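Local coordinates for uncharacterized protein (Bacteroides eggerthii DSM 20697, PDB 4ECO) that is of unknown function but folds as a leucine-rich repeat solenoid and probably binds other proteins, at residues 156-161 with 435-440; 164-169 with 173-178. All coordinates share one frame; numbering follows the deposited sequence.

Contact 1. Residues 156-161 with 435-440; sequences EDFSDL and VSSINL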
ATOM      1  N   GLU A 156      -1.074  12.428   0.526  1.00 39.66           N
ATOM      2  CA  GLU A 156       0.288  12.732   0.969  1.00 40.53           C
ATOM      3  C   GLU A 156       0.995  13.699  -0.015  1.00 45.07           C
ATOM      4  O   GLU A 156       1.774  14.564   0.398  1.00 46.24           O
ATOM      5  CB  GLU A 156       1.079  11.397   1.103  1.00 41.53           C
ATOM      6  CG  GLU A 156       2.505  11.516   1.614  1.00 54.49           C
ATOM      7  CD  GLU A 156       2.727  12.248   2.927  1.00 84.97           C
ATOM      8  OE1 GLU A 156       1.897  12.096   3.856  1.00 74.58           O
ATOM      9  OE2 GLU A 156       3.761  12.950   3.030  1.00 87.26           O
ATOM     10  N   ASP A 157       0.692  13.559  -1.302  1.00 41.34           N
ATOM     11  CA  ASP A 157       1.274  14.349  -2.379  1.00 41.57           C
ATOM     12  C   ASP A 157       0.754  15.775  -2.426  1.00 44.42           C
ATOM     13  O   ASP A 157       1.261  16.568  -3.239  1.00 46.44           O
ATOM     14  CB  ASP A 157       1.050  13.680  -3.731  1.00 43.58           C
ATOM     15  CG  ASP A 157       1.973  12.509  -3.926  1.00 51.51           C
ATOM     16  OD1 ASP A 157       3.124  12.580  -3.445  1.00 50.97           O
ATOM     17  OD2 ASP A 157       1.558  11.534  -4.593  1.00 63.46           O
ATOM     18  N   PHE A 158      -0.216  16.117  -1.552  1.00 36.11           N
ATOM     19  CA  PHE A 158      -0.675  17.485  -1.427  1.00 34.33           C
ATOM     20  C   PHE A 158       0.396  18.303  -0.750  1.00 38.21           C
ATOM     21  O   PHE A 158       1.140  17.773   0.074  1.00 36.52           O
ATOM     22  CB  PHE A 158      -1.972  17.559  -0.636  1.00 35.09           C
ATOM     23  CG  PHE A 158      -3.193  17.235  -1.432  1.00 36.16           C
ATOM     24  CD1 PHE A 158      -3.464  17.910  -2.617  1.00 39.85           C
ATOM     25  CD2 PHE A 158      -4.151  16.369  -0.933  1.00 38.08           C
ATOM     26  CE1 PHE A 158      -4.630  17.659  -3.330  1.00 41.55           C
ATOM     27  CE2 PHE A 158      -5.324  16.122  -1.638  1.00 41.85           C
ATOM     28  CZ  PHE A 158      -5.545  16.753  -2.844  1.00 41.31           C
ATOM     29  N   SER A 159       0.467  19.593  -1.068  1.00 36.00           N
ATOM     30  CA  SER A 159       1.453  20.484  -0.472  1.00 35.60           C
ATOM     31  C   SER A 159       1.208  20.624   1.023  1.00 42.51           C
ATOM     32  O   SER A 159       0.088  20.399   1.506  1.00 42.25           O
ATOM     33  CB  SER A 159       1.401  21.850  -1.143  1.00 37.30           C
ATOM     34  OG  SER A 159       0.196  22.536  -0.852  1.00 41.97           O
ATOM     35  N   ASP A 160       2.249  21.047   1.754  1.00 39.62           N
ATOM     36  CA  ASP A 160       2.140  21.265   3.179  1.00 38.18           C
ATOM     37  C   ASP A 160       1.015  22.230   3.453  1.00 41.90           C
ATOM     38  O   ASP A 160       0.202  21.931   4.326  1.00 42.09           O
ATOM     39  CB  ASP A 160       3.471  21.741   3.746  1.00 39.47           C
ATOM     40  CG  ASP A 160       4.480  20.611   3.826  1.00 48.67           C
ATOM     41  OD1 ASP A 160       4.057  19.433   4.049  1.00 48.68           O
ATOM     42  OD2 ASP A 160       5.682  20.885   3.656  1.00 57.23           O
ATOM     43  N   LEU A 161       0.869  23.296   2.617  1.00 38.12           N
ATOM     44  CA  LEU A 161      -0.207  24.285   2.767  1.00 36.86           C
ATOM     45  C   LEU A 161      -1.583  23.596   2.754  1.00 40.53           C
ATOM     46  O   LEU A 161      -2.356  23.726   3.718  1.00 39.61           O
ATOM     47  CB  LEU A 161      -0.113  25.356   1.662  1.00 37.04           C
ATOM     48  CG  LEU A 161      -1.277  26.344   1.513  1.00 42.39           C
ATOM     49  CD1 LEU A 161      -1.420  27.208   2.718  1.00 43.76           C
ATOM     50  CD2 LEU A 161      -1.039  27.254   0.399  1.00 43.54           C
ATOM     51  N   VAL A 435     -15.243   8.777  -5.780  1.00 45.13           N
ATOM     52  CA  VAL A 435     -14.097   8.952  -4.876  1.00 43.32           C
ATOM     53  C   VAL A 435     -14.055  10.391  -4.360  1.00 46.71           C
ATOM     54  O   VAL A 435     -14.460  11.309  -5.062  1.00 45.75           O
ATOM     55  CB  VAL A 435     -12.763   8.532  -5.568  1.00 45.87           C
ATOM     56  CG1 VAL A 435     -12.380   9.469  -6.715  1.00 46.14           C
ATOM     57  CG2 VAL A 435     -11.633   8.425  -4.566  1.00 44.50           C
ATOM     58  N   SER A 436     -13.564  10.573  -3.125  1.00 45.20           N
ATOM     59  CA  SER A 436     -13.425  11.879  -2.467  1.00 44.30           C
ATOM     60  C   SER A 436     -12.139  12.597  -2.926  1.00 45.08           C
ATOM     61  O   SER A 436     -12.159  13.824  -3.066  1.00 44.79           O
ATOM     62  CB  SER A 436     -13.426  11.720  -0.945  1.00 46.90           C
ATOM     63  OG  SER A 436     -14.587  11.053  -0.470  1.00 56.64           O
ATOM     64  N   SER A 437     -11.040  11.852  -3.177  1.00 38.48           N
ATOM     65  CA  SER A 437      -9.782  12.485  -3.579  1.00 37.71           C
ATOM     66  C   SER A 437      -9.152  11.829  -4.815  1.00 41.81           C
ATOM     67  O   SER A 437      -9.071  10.607  -4.896  1.00 42.40           O
ATOM     68  CB  SER A 437      -8.779  12.454  -2.425  1.00 39.28           C
ATOM     69  OG  SER A 437      -7.596  13.194  -2.690  1.00 38.15           O
ATOM     70  N   ILE A 438      -8.676  12.647  -5.761  1.00 36.90           N
ATOM     71  CA  ILE A 438      -8.029  12.110  -6.955  1.00 36.17           C
ATOM     72  C   ILE A 438      -6.629  12.734  -7.045  1.00 40.23           C
ATOM     73  O   ILE A 438      -6.454  13.946  -6.916  1.00 38.10           O
ATOM     74  CB  ILE A 438      -8.870  12.248  -8.283  1.00 38.47           C
ATOM     75  CG1 ILE A 438      -8.203  11.495  -9.448  1.00 38.54           C
ATOM     76  CG2 ILE A 438      -9.218  13.681  -8.641  1.00 35.79           C
ATOM     77  CD1 ILE A 438      -9.098  11.109 -10.544  1.00 46.23           C
ATOM     78  N   ASN A 439      -5.633  11.874  -7.190  1.00 38.81           N
ATOM     79  CA  ASN A 439      -4.251  12.310  -7.303  1.00 37.53           C
ATOM     80  C   ASN A 439      -3.833  12.129  -8.737  1.00 38.49           C
ATOM     81  O   ASN A 439      -3.586  11.005  -9.173  1.00 39.10           O
ATOM     82  CB  ASN A 439      -3.339  11.551  -6.332  1.00 34.32           C
ATOM     83  CG  ASN A 439      -1.919  12.080  -6.291  1.00 45.69           C
ATOM     84  OD1 ASN A 439      -1.450  12.825  -7.164  1.00 33.75           O
ATOM     85  ND2 ASN A 439      -1.192  11.690  -5.265  1.00 34.79           N
ATOM     86  N   LEU A 440      -3.804  13.230  -9.476  1.00 32.56           N
ATOM     87  CA  LEU A 440      -3.399  13.253 -10.880  1.00 32.90           C
ATOM     88  C   LEU A 440      -2.071  14.025 -11.049  1.00 39.28           C
ATOM     89  O   LEU A 440      -1.758  14.466 -12.161  1.00 40.64           O
ATOM     90  CB  LEU A 440      -4.507  13.869 -11.742  1.00 32.98           C
ATOM     91  CG  LEU A 440      -5.714  12.985 -11.998  1.00 36.00           C
ATOM     92  CD1 LEU A 440      -6.871  13.812 -12.485  1.00 35.71           C
ATOM     93  CD2 LEU A 440      -5.378  11.892 -12.980  1.00 35.03           C
TER
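Asp157 and Asn439 meet through their polar ends, where an inserted loop comes down on a strand of the repeat solenoid. The amide ND2 of Asn439 donates a hydrogen bond of 2.8 Å to OD2 of Asp157, reaching the anti lone pair of that oxygen. The acceptor lies close to the plane of the amide, but the bond is bent, with an N-H...O angle of 146°. The two side chains cross at about a right angle, and carboxylate and amide planes stand 78° apart; OD2 is the oxygen that accepts. A looser meeting lies beside it: the Phe158 ring brings CE2 to 3.9 Å from Ser437 OG, an oblique approach. That hydroxyl is hydrogen-bonded to Ser461 on the next strand, leaving the ring a van der Waals neighbour. On Asn439, CG stands anti to the backbone N (chi1 -173°), which carries the amide out from the strand to the loop, while OD1 is bound by Ser441 OG and thereby helps to fix the rotation of the group. An alanine here would strip Asp157 of this amide donor and would probably leave Ser441 without this acceptor and the loop less firmly tied to the strand. The loop is held on the next two strands too, for Asn463 ND2 bonds to Asp157 O and Asp494 OD2 to Ser159 N. The signature LxxLxLxxN of the leucine-rich repeat is met by Val435, Ile438, Leu440 and Asn443; its apolar residues face the core, while Ser437 and Asn439 between them line the strand-bearing face, concave in this family, where the insertion docks.

Contact 2. Residues 164-169 with 173-178; sequences DCINSD and KSIKKS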
ATOM      1  N   ASP A 164      -2.023  21.111   5.713  1.00 39.82           N
ATOM      2  CA  ASP A 164      -2.310  21.844   6.952  1.00 40.46           C
ATOM      3  C   ASP A 164      -3.801  22.219   7.034  1.00 47.18           C
ATOM      4  O   ASP A 164      -4.416  21.974   8.079  1.00 46.79           O
ATOM      5  CB  ASP A 164      -1.440  23.109   7.097  1.00 42.18           C
ATOM      6  CG  ASP A 164       0.063  22.891   7.288  1.00 56.53           C
ATOM      7  OD1 ASP A 164       0.473  21.742   7.598  1.00 55.04           O
ATOM      8  OD2 ASP A 164       0.838  23.854   7.065  1.00 67.89           O
ATOM      9  N   CYS A 165      -4.392  22.736   5.924  1.00 45.12           N
ATOM     10  CA  CYS A 165      -5.811  23.128   5.867  1.00 46.72           C
ATOM     11  C   CYS A 165      -6.732  21.916   6.062  1.00 51.95           C
ATOM     12  O   CYS A 165      -7.748  22.041   6.757  1.00 53.57           O
ATOM     13  CB  CYS A 165      -6.135  23.854   4.569  1.00 47.81           C
ATOM     14  SG  CYS A 165      -5.284  25.441   4.384  1.00 52.45           S
ATOM     15  N   ILE A 166      -6.373  20.753   5.473  1.00 46.92           N
ATOM     16  CA  ILE A 166      -7.122  19.504   5.623  1.00 45.95           C
ATOM     17  C   ILE A 166      -7.054  19.051   7.099  1.00 50.65           C
ATOM     18  O   ILE A 166      -8.098  18.775   7.701  1.00 51.66           O
ATOM     19  CB  ILE A 166      -6.599  18.418   4.644  1.00 47.52           C
ATOM     20  CG1 ILE A 166      -7.020  18.769   3.189  1.00 47.05           C
ATOM     21  CG2 ILE A 166      -7.089  16.999   5.052  1.00 46.66           C
ATOM     22  CD1 ILE A 166      -6.371  17.923   2.091  1.00 43.26           C
ATOM     23  N   ASN A 167      -5.843  19.036   7.687  1.00 46.98           N
ATOM     24  CA  ASN A 167      -5.621  18.611   9.074  1.00 47.65           C
ATOM     25  C   ASN A 167      -6.333  19.500  10.095  1.00 54.52           C
ATOM     26  O   ASN A 167      -6.698  18.984  11.150  1.00 57.11           O
ATOM     27  CB  ASN A 167      -4.137  18.561   9.402  1.00 45.86           C
ATOM     28  CG  ASN A 167      -3.368  17.523   8.630  1.00 50.27           C
ATOM     29  OD1 ASN A 167      -3.918  16.541   8.125  1.00 46.55           O
ATOM     30  ND2 ASN A 167      -2.066  17.708   8.545  1.00 39.85           N
ATOM     31  N   SER A 168      -6.554  20.800   9.785  1.00 50.67           N
ATOM     32  CA  SER A 168      -7.265  21.784  10.630  1.00 50.58           C
ATOM     33  C   SER A 168      -8.764  21.697  10.489  1.00 52.70           C
ATOM     34  O   SER A 168      -9.475  22.241  11.330  1.00 54.23           O
ATOM     35  CB  SER A 168      -6.848  23.208  10.261  1.00 56.96           C
ATOM     36  OG  SER A 168      -5.462  23.434  10.457  1.00 74.87           O
ATOM     37  N   ASP A 169      -9.249  21.102   9.392  1.00 49.06           N
ATOM     38  CA  ASP A 169     -10.678  20.994   9.094  1.00 51.16           C
ATOM     39  C   ASP A 169     -11.266  19.806   9.843  1.00 58.64           C
ATOM     40  O   ASP A 169     -10.898  18.661   9.559  1.00 58.19           O
ATOM     41  CB  ASP A 169     -10.931  20.884   7.569  1.00 53.01           C
ATOM     42  CG  ASP A 169     -12.382  20.968   7.106  1.00 64.28           C
ATOM     43  OD1 ASP A 169     -13.295  20.846   7.959  1.00 66.15           O
ATOM     44  OD2 ASP A 169     -12.608  21.116   5.884  1.00 68.03           O
ATOM     45  N   LYS A 173     -10.820  14.021   7.234  1.00 46.74           N
ATOM     46  CA  LYS A 173      -9.889  13.067   7.852  1.00 46.68           C
ATOM     47  C   LYS A 173      -8.467  13.619   7.687  1.00 51.59           C
ATOM     48  O   LYS A 173      -8.064  13.973   6.569  1.00 51.21           O
ATOM     49  CB  LYS A 173     -10.009  11.645   7.248  1.00 49.17           C
ATOM     50  CG  LYS A 173     -11.407  11.012   7.256  1.00 66.88           C
ATOM     51  CD  LYS A 173     -11.339   9.580   6.741  1.00 80.77           C
ATOM     52  CE  LYS A 173     -12.677   8.893   6.594  1.00 95.09           C
ATOM     53  NZ  LYS A 173     -12.496   7.450   6.258  1.00105.44           N
ATOM     54  N   SER A 174      -7.740  13.769   8.796  1.00 48.61           N
ATOM     55  CA  SER A 174      -6.378  14.308   8.764  1.00 47.69           C
ATOM     56  C   SER A 174      -5.456  13.354   8.005  1.00 51.48           C
ATOM     57  O   SER A 174      -5.732  12.154   7.912  1.00 52.84           O
ATOM     58  CB  SER A 174      -5.863  14.565  10.180  1.00 50.29           C
ATOM     59  OG  SER A 174      -6.614  15.608  10.783  1.00 63.16           O
ATOM     60  N   ILE A 175      -4.396  13.898   7.421  1.00 44.87           N
ATOM     61  CA  ILE A 175      -3.442  13.113   6.667  1.00 42.68           C
ATOM     62  C   ILE A 175      -2.298  12.731   7.613  1.00 50.69           C
ATOM     63  O   ILE A 175      -1.545  13.598   8.096  1.00 50.40           O
ATOM     64  CB  ILE A 175      -2.963  13.902   5.409  1.00 43.46           C
ATOM     65  CG1 ILE A 175      -4.162  14.267   4.500  1.00 42.73           C
ATOM     66  CG2 ILE A 175      -1.868  13.143   4.651  1.00 40.91           C
ATOM     67  CD1 ILE A 175      -3.947  15.375   3.555  1.00 34.18           C
ATOM     68  N   LYS A 176      -2.187  11.420   7.869  1.00 49.64           N
ATOM     69  CA  LYS A 176      -1.141  10.819   8.690  1.00 49.97           C
ATOM     70  C   LYS A 176       0.198  10.784   7.958  1.00 56.02           C
ATOM     71  O   LYS A 176       0.236  10.619   6.729  1.00 56.47           O
ATOM     72  CB  LYS A 176      -1.516   9.382   9.086  1.00 51.50           C
ATOM     73  CG  LYS A 176      -2.342   9.207  10.340  1.00 63.44           C
ATOM     74  CD  LYS A 176      -2.324   7.709  10.725  1.00 80.20           C
ATOM     75  CE  LYS A 176      -2.595   7.418  12.198  1.00 91.20           C
ATOM     76  NZ  LYS A 176      -2.039   6.094  12.633  1.00 86.21           N
ATOM     77  N   LYS A 177       1.293  10.880   8.726  1.00 53.44           N
ATOM     78  CA  LYS A 177       2.653  10.739   8.231  1.00 53.97           C
ATOM     79  C   LYS A 177       2.810   9.330   7.670  1.00 59.64           C
ATOM     80  O   LYS A 177       2.244   8.372   8.215  1.00 59.12           O
ATOM     81  CB  LYS A 177       3.668  11.012   9.364  1.00 57.36           C
ATOM     82  CG  LYS A 177       5.145  10.994   8.945  1.00 75.08           C
ATOM     83  CD  LYS A 177       6.092  11.166  10.140  1.00 85.63           C
ATOM     84  CE  LYS A 177       7.541  11.099   9.722  1.00 97.95           C
ATOM     85  NZ  LYS A 177       8.445  11.250  10.885  1.00106.86           N
ATOM     86  N   SER A 178       3.559   9.217   6.569  1.00 57.75           N
ATOM     87  CA  SER A 178       3.805   7.964   5.871  1.00 57.80           C
ATOM     88  C   SER A 178       4.449   6.953   6.793  1.00 60.38           C
ATOM     89  O   SER A 178       5.372   7.286   7.552  1.00 60.36           O
ATOM     90  CB  SER A 178       4.689   8.209   4.655  1.00 63.47           C
ATOM     91  OG  SER A 178       4.143   9.212   3.809  1.00 76.09           O
TER
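Ile166 and Asn167, in the last turn of helix 160-168, make the side-chain contacts with the chain that doubles back after it. Ile166 comes first. Its CD1 lies 3.8 Å from CD1 of Ile175, and its CG2 branch is equally close to that same methyl, so the end of Ile175 sits against both branches as the two side chains cross obliquely. CG2 also packs 3.5 Å from the carbonyl oxygen of Lys173, which is hydrogen-bonded to Arg155. The next residue supplies the polar tie. Asn167 OD1 accepts a hydrogen bond of 2.8 Å from the backbone N of Ile175, nearly straight at 164° and in the carbonyl plane. With CG of Asn167 beside its own backbone N, chi1 (-65°) brings the amide to the returning chain, and chi2 (-22°) sets OD1 toward it. A weak bond runs from Ser174 OG to the backbone O of Asn167, 3.4 Å long. Ser168 then turns away and folds its OG back onto Asp164 O, a carbonyl that also accepts the backbone N of Ser168. Beyond it, Asp169 grips the intervening turn through Gln171 N and Gln172 NE2. The returning segment has no regular structure and lies at the surface, leading on toward strand 194-198. Lys539 NZ, just before strand 540-542, hydrogen-bonds Cys165 O and ties the end of the helix to a later part of the solenoid.

How the contacts relate
Helix 160-168 connects the two contacts, whose centres are 11 Å apart: contact 1 lies at its N-terminal approach, contact 2 in its last turn. Contact 1 joins the chain just ahead of this helix to strand 435-439, some 274 residues later, whereas contact 2 closes a short local turn and is nested within the long loop that contact 1 closes. They touch directly: Glu156 packs against Ile175, Lys176 and Ser178, and Phe158 CD2 lies 4.1 Å from Ile166 CD1. The pair illustrates how an insertion is organised on a repeat protein, holding its own turn with local contacts while long-range bonds fasten it across successive parallel strands of the solenoid.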